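Local coordinates for protein 5-carboxyvanillate decarboxylase (Sphingomonas paucimobilis, PDB 4L6D) that probably removes the carboxyl group of 5-carboxyvanillate to give vanillate, as a metal-dependent carboxy-lyase of the amidohydrolase fold, at residues V81-R94 and F117-R131. Residues are numbered along the deposited sequence; the frame is centred on the assembly and turned at random.
Sequences VQMFDAETGTRLAR and FAPQDPASAAREIER. With VNL (4-hydroxy-3-methoxybenzoate), chain K.
Neighbouring beta-alpha units of the amidohydrolase (beta/alpha)8 barrel meet where Gln120, in the loop after strand 111-115, reaches across to the turn before helix 86-106. Its amide gathers two backbone carbonyls: NE2 donates to Phe84 O at 2.9 Å, almost straight (170°) but from above the carbonyl plane, and to Val81 O at 3.0 Å, both acceptors lying near the amide plane. The side chain of Gln120 bends at chi2 (94°), bringing NE2 between the two carbonyls, while CB rests against Ala86 CB. Replacing Gln120 by alanine is likely to leave both carbonyls without this donor and the turn less firmly tied to the neighbouring loop. Gly89 allows the close approach, since a side chain there would run into Gln120 NE2; Ala118 CB packs 3.5 Å from Gly89 C. A water bridges Thr90 OG1 and Ala118 O, donating to both. Segments 86-94 and 122-131 of the two helices run nearly parallel (4°), their axes 10.5 Å apart at closest approach. Arg131 holds the Glu128 carboxylate in a two-pronged salt bridge, NE to OE1 and NH1 to OE2, and its guanidinium face receives Arg94 CD. Asp98 forms salt bridges with both arginines. Doubly bent, Arg94 swings its guanidinium edge to a vanillate bound on helix 86-106, separate from the one in the pocket with manganese ligands His174 and Asp297, NE donating to O1 and NH1 to O2, each at 2.9 Å.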
loop_
_atom_site.group_PDB
_atom_site.type_symbol
_atom_site.label_atom_id
_atom_site.label_comp_id
_atom_site.label_asym_id
_atom_site.label_seq_id
_atom_site.Cartn_x
_atom_site.Cartn_y
_atom_site.Cartn_z
ATOM N N VAL A 81 -14.002 7.828 19.032
ATOM C CA VAL A 81 -13.809 8.789 20.113
ATOM C C VAL A 81 -12.357 9.223 20.231
ATOM O O VAL A 81 -11.969 9.868 21.207
ATOM C CB VAL A 81 -14.268 8.225 21.490
ATOM C CG1 VAL A 81 -15.749 7.843 21.447
ATOM C CG2 VAL A 81 -13.405 7.035 21.914
ATOM N N GLN A 82 -11.568 8.885 19.220
ATOM C CA GLN A 82 -10.121 9.052 19.298
ATOM C C GLN A 82 -9.604 10.471 19.119
ATOM O O GLN A 82 -8.451 10.743 19.444
ATOM C CB GLN A 82 -9.436 8.111 18.312
ATOM C CG GLN A 82 -9.567 6.651 18.704
ATOM C CD GLN A 82 -9.396 5.748 17.512
ATOM O OE1 GLN A 82 -10.369 5.192 16.992
ATOM N NE2 GLN A 82 -8.152 5.599 17.062
ATOM N N MET A 83 -10.438 11.379 18.615
ATOM C CA MET A 83 -9.988 12.763 18.451
ATOM C C MET A 83 -10.114 13.616 19.714
ATOM O O MET A 83 -9.542 14.701 19.786
ATOM C CB MET A 83 -10.721 13.462 17.308
ATOM C CG MET A 83 -10.541 12.777 15.971
ATOM S SD MET A 83 -11.141 13.769 14.604
ATOM C CE MET A 83 -9.821 14.978 14.467
ATOM N N PHE A 84 -10.870 13.133 20.697
ATOM C CA PHE A 84 -11.162 13.903 21.902
ATOM C C PHE A 84 -10.042 13.801 22.937
ATOM O O PHE A 84 -9.171 12.936 22.843
ATOM C CB PHE A 84 -12.480 13.418 22.524
ATOM C CG PHE A 84 -13.635 13.379 21.556
ATOM C CD1 PHE A 84 -13.963 14.489 20.801
ATOM C CD2 PHE A 84 -14.388 12.225 21.397
ATOM C CE1 PHE A 84 -15.021 14.451 19.909
ATOM C CE2 PHE A 84 -15.449 12.185 20.504
ATOM C CZ PHE A 84 -15.764 13.303 19.759
ATOM N N ASP A 85 -10.069 14.667 23.942
ATOM C CA ASP A 85 -9.147 14.493 25.058
ATOM C C ASP A 85 -9.477 13.191 25.789
ATOM O O ASP A 85 -10.529 12.587 25.552
ATOM C CB ASP A 85 -9.175 15.688 26.011
ATOM C CG ASP A 85 -10.548 15.938 26.601
ATOM O OD1 ASP A 85 -11.073 15.052 27.304
ATOM O OD2 ASP A 85 -11.095 17.040 26.386
ATOM N N ALA A 86 -8.578 12.755 26.664
ATOM C CA ALA A 86 -8.722 11.444 27.301
ATOM C C ALA A 86 -10.029 11.267 28.085
ATOM O O ALA A 86 -10.715 10.261 27.910
ATOM C CB ALA A 86 -7.522 11.155 28.193
ATOM N N GLU A 87 -10.382 12.229 28.933
ATOM C CA GLU A 87 -11.576 12.072 29.758
ATOM C C GLU A 87 -12.845 12.073 28.915
ATOM O O GLU A 87 -13.765 11.301 29.161
ATOM C CB GLU A 87 -11.647 13.162 30.825
ATOM C CG GLU A 87 -10.411 13.230 31.707
ATOM C CD GLU A 87 -9.400 14.281 31.246
ATOM O OE1 GLU A 87 -8.966 14.252 30.065
ATOM O OE2 GLU A 87 -9.040 15.144 32.079
ATOM N N THR A 88 -12.890 12.953 27.922
ATOM C CA THR A 88 -14.034 13.025 27.019
ATOM C C THR A 88 -14.168 11.744 26.208
ATOM O O THR A 88 -15.262 11.198 26.065
ATOM C CB THR A 88 -13.904 14.231 26.069
ATOM O OG1 THR A 88 -13.849 15.440 26.842
ATOM C CG2 THR A 88 -15.078 14.294 25.101
ATOM N N GLY A 89 -13.051 11.262 25.675
ATOM C CA GLY A 89 -13.063 10.033 24.900
ATOM C C GLY A 89 -13.526 8.849 25.729
ATOM O O GLY A 89 -14.300 8.019 25.259
ATOM N N THR A 90 -13.027 8.762 26.954
ATOM C CA THR A 90 -13.376 7.663 27.849
ATOM C C THR A 90 -14.873 7.656 28.165
ATOM O O THR A 90 -15.537 6.623 28.030
ATOM C CB THR A 90 -12.561 7.725 29.142
ATOM O OG1 THR A 90 -11.167 7.654 28.812
ATOM C CG2 THR A 90 -12.923 6.551 30.064
ATOM N N ARG A 91 -15.413 8.814 28.541
ATOM C CA ARG A 91 -16.836 8.918 28.816
ATOM C C ARG A 91 -17.683 8.585 27.591
ATOM O O ARG A 91 -18.663 7.842 27.682
ATOM C CB ARG A 91 -17.181 10.321 29.321
ATOM C CG ARG A 91 -18.637 10.483 29.720
ATOM C CD ARG A 91 -18.895 11.863 30.312
ATOM N NE ARG A 91 -18.389 12.899 29.416
ATOM C CZ ARG A 91 -19.080 13.402 28.398
ATOM N NH1 ARG A 91 -20.323 12.988 28.166
ATOM N NH2 ARG A 91 -18.533 14.325 27.618
ATOM N N LEU A 92 -17.311 9.124 26.433
ATOM C CA LEU A 92 -18.118 8.891 25.243
ATOM C C LEU A 92 -18.035 7.454 24.745
ATOM O O LEU A 92 -19.000 6.934 24.196
ATOM C CB LEU A 92 -17.763 9.878 24.132
ATOM C CG LEU A 92 -18.255 11.292 24.427
ATOM C CD1 LEU A 92 -17.753 12.233 23.340
ATOM C CD2 LEU A 92 -19.787 11.323 24.536
ATOM N N ALA A 93 -16.891 6.804 24.931
ATOM C CA ALA A 93 -16.791 5.406 24.536
ATOM C C ALA A 93 -17.732 4.574 25.388
ATOM O O ALA A 93 -18.429 3.699 24.875
ATOM C CB ALA A 93 -15.353 4.898 24.659
ATOM N N ARG A 94 -17.748 4.848 26.686
ATOM C CA ARG A 94 -18.617 4.114 27.592
ATOM C C ARG A 94 -20.078 4.296 27.175
ATOM O O ARG A 94 -20.832 3.319 27.098
ATOM C CB ARG A 94 -18.375 4.568 29.039
ATOM C CG ARG A 94 -18.997 3.670 30.108
ATOM C CD ARG A 94 -20.471 3.955 30.308
ATOM N NE ARG A 94 -20.680 5.299 30.841
ATOM C CZ ARG A 94 -21.840 5.941 30.813
ATOM N NH1 ARG A 94 -21.930 7.152 31.338
ATOM N NH2 ARG A 94 -22.901 5.374 30.250
ATOM N N PHE A 117 -13.272 2.105 22.358
ATOM C CA PHE A 117 -12.609 2.565 23.567
ATOM C C PHE A 117 -11.740 3.759 23.235
ATOM O O PHE A 117 -11.534 4.077 22.069
ATOM C CB PHE A 117 -11.758 1.443 24.183
ATOM C CG PHE A 117 -10.862 0.742 23.194
ATOM C CD1 PHE A 117 -11.337 -0.345 22.454
ATOM C CD2 PHE A 117 -9.550 1.150 23.013
ATOM C CE1 PHE A 117 -10.527 -0.994 21.538
ATOM C CE2 PHE A 117 -8.724 0.486 22.094
ATOM C CZ PHE A 117 -9.222 -0.585 21.362
ATOM N N ALA A 118 -11.219 4.401 24.272
ATOM C CA ALA A 118 -10.370 5.570 24.096
ATOM C C ALA A 118 -8.923 5.241 24.474
ATOM O O ALA A 118 -8.566 5.331 25.649
ATOM C CB ALA A 118 -10.902 6.724 24.954
ATOM N N PRO A 119 -8.093 4.856 23.479
ATOM C CA PRO A 119 -6.706 4.463 23.758
ATOM C C PRO A 119 -5.860 5.625 24.275
ATOM O O PRO A 119 -4.725 5.376 24.677
ATOM C CB PRO A 119 -6.175 4.011 22.380
ATOM C CG PRO A 119 -7.350 3.877 21.496
ATOM C CD PRO A 119 -8.397 4.812 22.038
ATOM N N GLN A 120 -6.384 6.856 24.225
ATOM C CA GLN A 120 -5.753 8.012 24.876
ATOM C C GLN A 120 -5.423 7.722 26.341
ATOM O O GLN A 120 -4.500 8.312 26.914
ATOM C CB GLN A 120 -6.688 9.237 24.856
ATOM C CG GLN A 120 -7.121 9.772 23.494
ATOM C CD GLN A 120 -8.449 9.199 23.048
ATOM O OE1 GLN A 120 -8.601 7.987 22.937
ATOM N NE2 GLN A 120 -9.422 10.070 22.780
ATOM N N ASP A 121 -6.227 6.858 26.957
ATOM C CA ASP A 121 -6.052 6.465 28.355
ATOM C C ASP A 121 -6.075 4.944 28.387
ATOM O O ASP A 121 -7.125 4.347 28.555
ATOM C CB ASP A 121 -7.195 7.033 29.203
ATOM C CG ASP A 121 -7.100 6.659 30.676
ATOM O OD1 ASP A 121 -6.291 5.792 31.071
ATOM O OD2 ASP A 121 -7.869 7.237 31.471
ATOM N N PRO A 122 -4.907 4.313 28.229
ATOM C CA PRO A 122 -4.856 2.854 28.101
ATOM C C PRO A 122 -5.412 2.104 29.308
ATOM O O PRO A 122 -6.088 1.088 29.117
ATOM C CB PRO A 122 -3.362 2.576 27.945
ATOM C CG PRO A 122 -2.862 3.792 27.224
ATOM C CD PRO A 122 -3.615 4.934 27.887
ATOM N N ALA A 123 -5.151 2.589 30.515
ATOM C CA ALA A 123 -5.627 1.893 31.703
ATOM C C ALA A 123 -7.155 1.929 31.807
ATOM O O ALA A 123 -7.782 0.917 32.141
ATOM C CB ALA A 123 -4.970 2.447 32.967
ATOM N N SER A 124 -7.762 3.077 31.508
ATOM C CA SER A 124 -9.225 3.162 31.506
ATOM C C SER A 124 -9.820 2.365 30.351
ATOM O O SER A 124 -10.881 1.755 30.495
ATOM C CB SER A 124 -9.723 4.615 31.446
ATOM O OG SER A 124 -9.399 5.333 32.626
ATOM N N ALA A 125 -9.140 2.371 29.209
ATOM C CA ALA A 125 -9.597 1.601 28.059
ATOM C C ALA A 125 -9.623 0.120 28.394
ATOM O O ALA A 125 -10.549 -0.590 27.994
ATOM C CB ALA A 125 -8.709 1.867 26.829
ATOM N N ALA A 126 -8.611 -0.345 29.125
ATOM C CA ALA A 126 -8.544 -1.755 29.519
ATOM C C ALA A 126 -9.751 -2.193 30.354
ATOM O O ALA A 126 -10.299 -3.277 30.132
ATOM C CB ALA A 126 -7.240 -2.051 30.243
ATOM N N ARG A 127 -10.169 -1.352 31.302
ATOM C CA ARG A 127 -11.390 -1.605 32.067
ATOM C C ARG A 127 -12.619 -1.667 31.160
ATOM O O ARG A 127 -13.477 -2.536 31.316
ATOM C CB ARG A 127 -11.620 -0.505 33.106
ATOM C CG ARG A 127 -10.509 -0.349 34.120
ATOM C CD ARG A 127 -10.221 -1.647 34.835
ATOM N NE ARG A 127 -11.396 -2.171 35.519
ATOM C CZ ARG A 127 -11.524 -3.440 35.885
ATOM N NH1 ARG A 127 -12.622 -3.853 36.507
ATOM N NH2 ARG A 127 -10.551 -4.300 35.615
ATOM N N GLU A 128 -12.723 -0.726 30.225
ATOM C CA GLU A 128 -13.884 -0.690 29.344
ATOM C C GLU A 128 -13.937 -1.904 28.423
ATOM O O GLU A 128 -15.010 -2.463 28.181
ATOM C CB GLU A 128 -13.922 0.617 28.543
ATOM C CG GLU A 128 -15.146 0.790 27.628
ATOM C CD GLU A 128 -16.486 0.790 28.356
ATOM O OE1 GLU A 128 -16.524 0.874 29.603
ATOM O OE2 GLU A 128 -17.516 0.697 27.661
ATOM N N ILE A 129 -12.779 -2.319 27.923
ATOM C CA ILE A 129 -12.696 -3.514 27.084
ATOM C C ILE A 129 -13.234 -4.726 27.844
ATOM O O ILE A 129 -14.027 -5.494 27.298
ATOM C CB ILE A 129 -11.258 -3.721 26.578
ATOM C CG1 ILE A 129 -10.959 -2.673 25.509
ATOM C CG2 ILE A 129 -11.051 -5.137 26.029
ATOM C CD1 ILE A 129 -9.488 -2.420 25.266
ATOM N N GLU A 130 -12.839 -4.872 29.105
ATOM C CA GLU A 130 -13.350 -5.965 29.923
ATOM C C GLU A 130 -14.864 -5.862 30.084
ATOM O O GLU A 130 -15.565 -6.868 29.994
ATOM C CB GLU A 130 -12.667 -5.995 31.290
ATOM C CG GLU A 130 -13.261 -7.031 32.237
ATOM C CD GLU A 130 -12.497 -7.153 33.537
ATOM O OE1 GLU A 130 -13.000 -7.842 34.444
ATOM O OE2 GLU A 130 -11.397 -6.569 33.651
ATOM N N ARG A 131 -15.373 -4.650 30.300
ATOM C CA ARG A 131 -16.817 -4.463 30.453
ATOM C C ARG A 131 -17.570 -4.816 29.164
ATOM O O ARG A 131 -18.634 -5.440 29.214
ATOM C CB ARG A 131 -17.135 -3.024 30.898
ATOM C CG ARG A 131 -18.585 -2.805 31.313
ATOM C CD ARG A 131 -18.861 -1.352 31.714
ATOM N NE ARG A 131 -18.939 -0.478 30.548
ATOM C CZ ARG A 131 -20.073 -0.110 29.960
ATOM N NH1 ARG A 131 -20.032 0.685 28.900
ATOM N NH2 ARG A 131 -21.245 -0.516 30.432
HETATM C C1 VNL K . -17.253 8.473 32.635
HETATM C CO1 VNL K . -16.048 8.006 32.079
HETATM C CO2 VNL K . -17.314 9.707 33.324
HETATM C CM1 VNL K . -14.869 8.766 32.190
HETATM C CM2 VNL K . -16.158 10.479 33.439
HETATM O OM VNL K . -16.117 11.691 34.073
HETATM C CZ VNL K . -14.898 9.996 32.845
HETATM C CC VNL K . -18.499 7.641 32.512
HETATM C CV VNL K . -17.330 12.304 34.568
HETATM O O1 VNL K . -18.412 6.428 32.204
HETATM O O2 VNL K . -19.604 8.200 32.735
HETATM O O3 VNL K . -13.773 10.768 33.031
HETATM O O HOH W 1 -10.134 5.142 28.147
#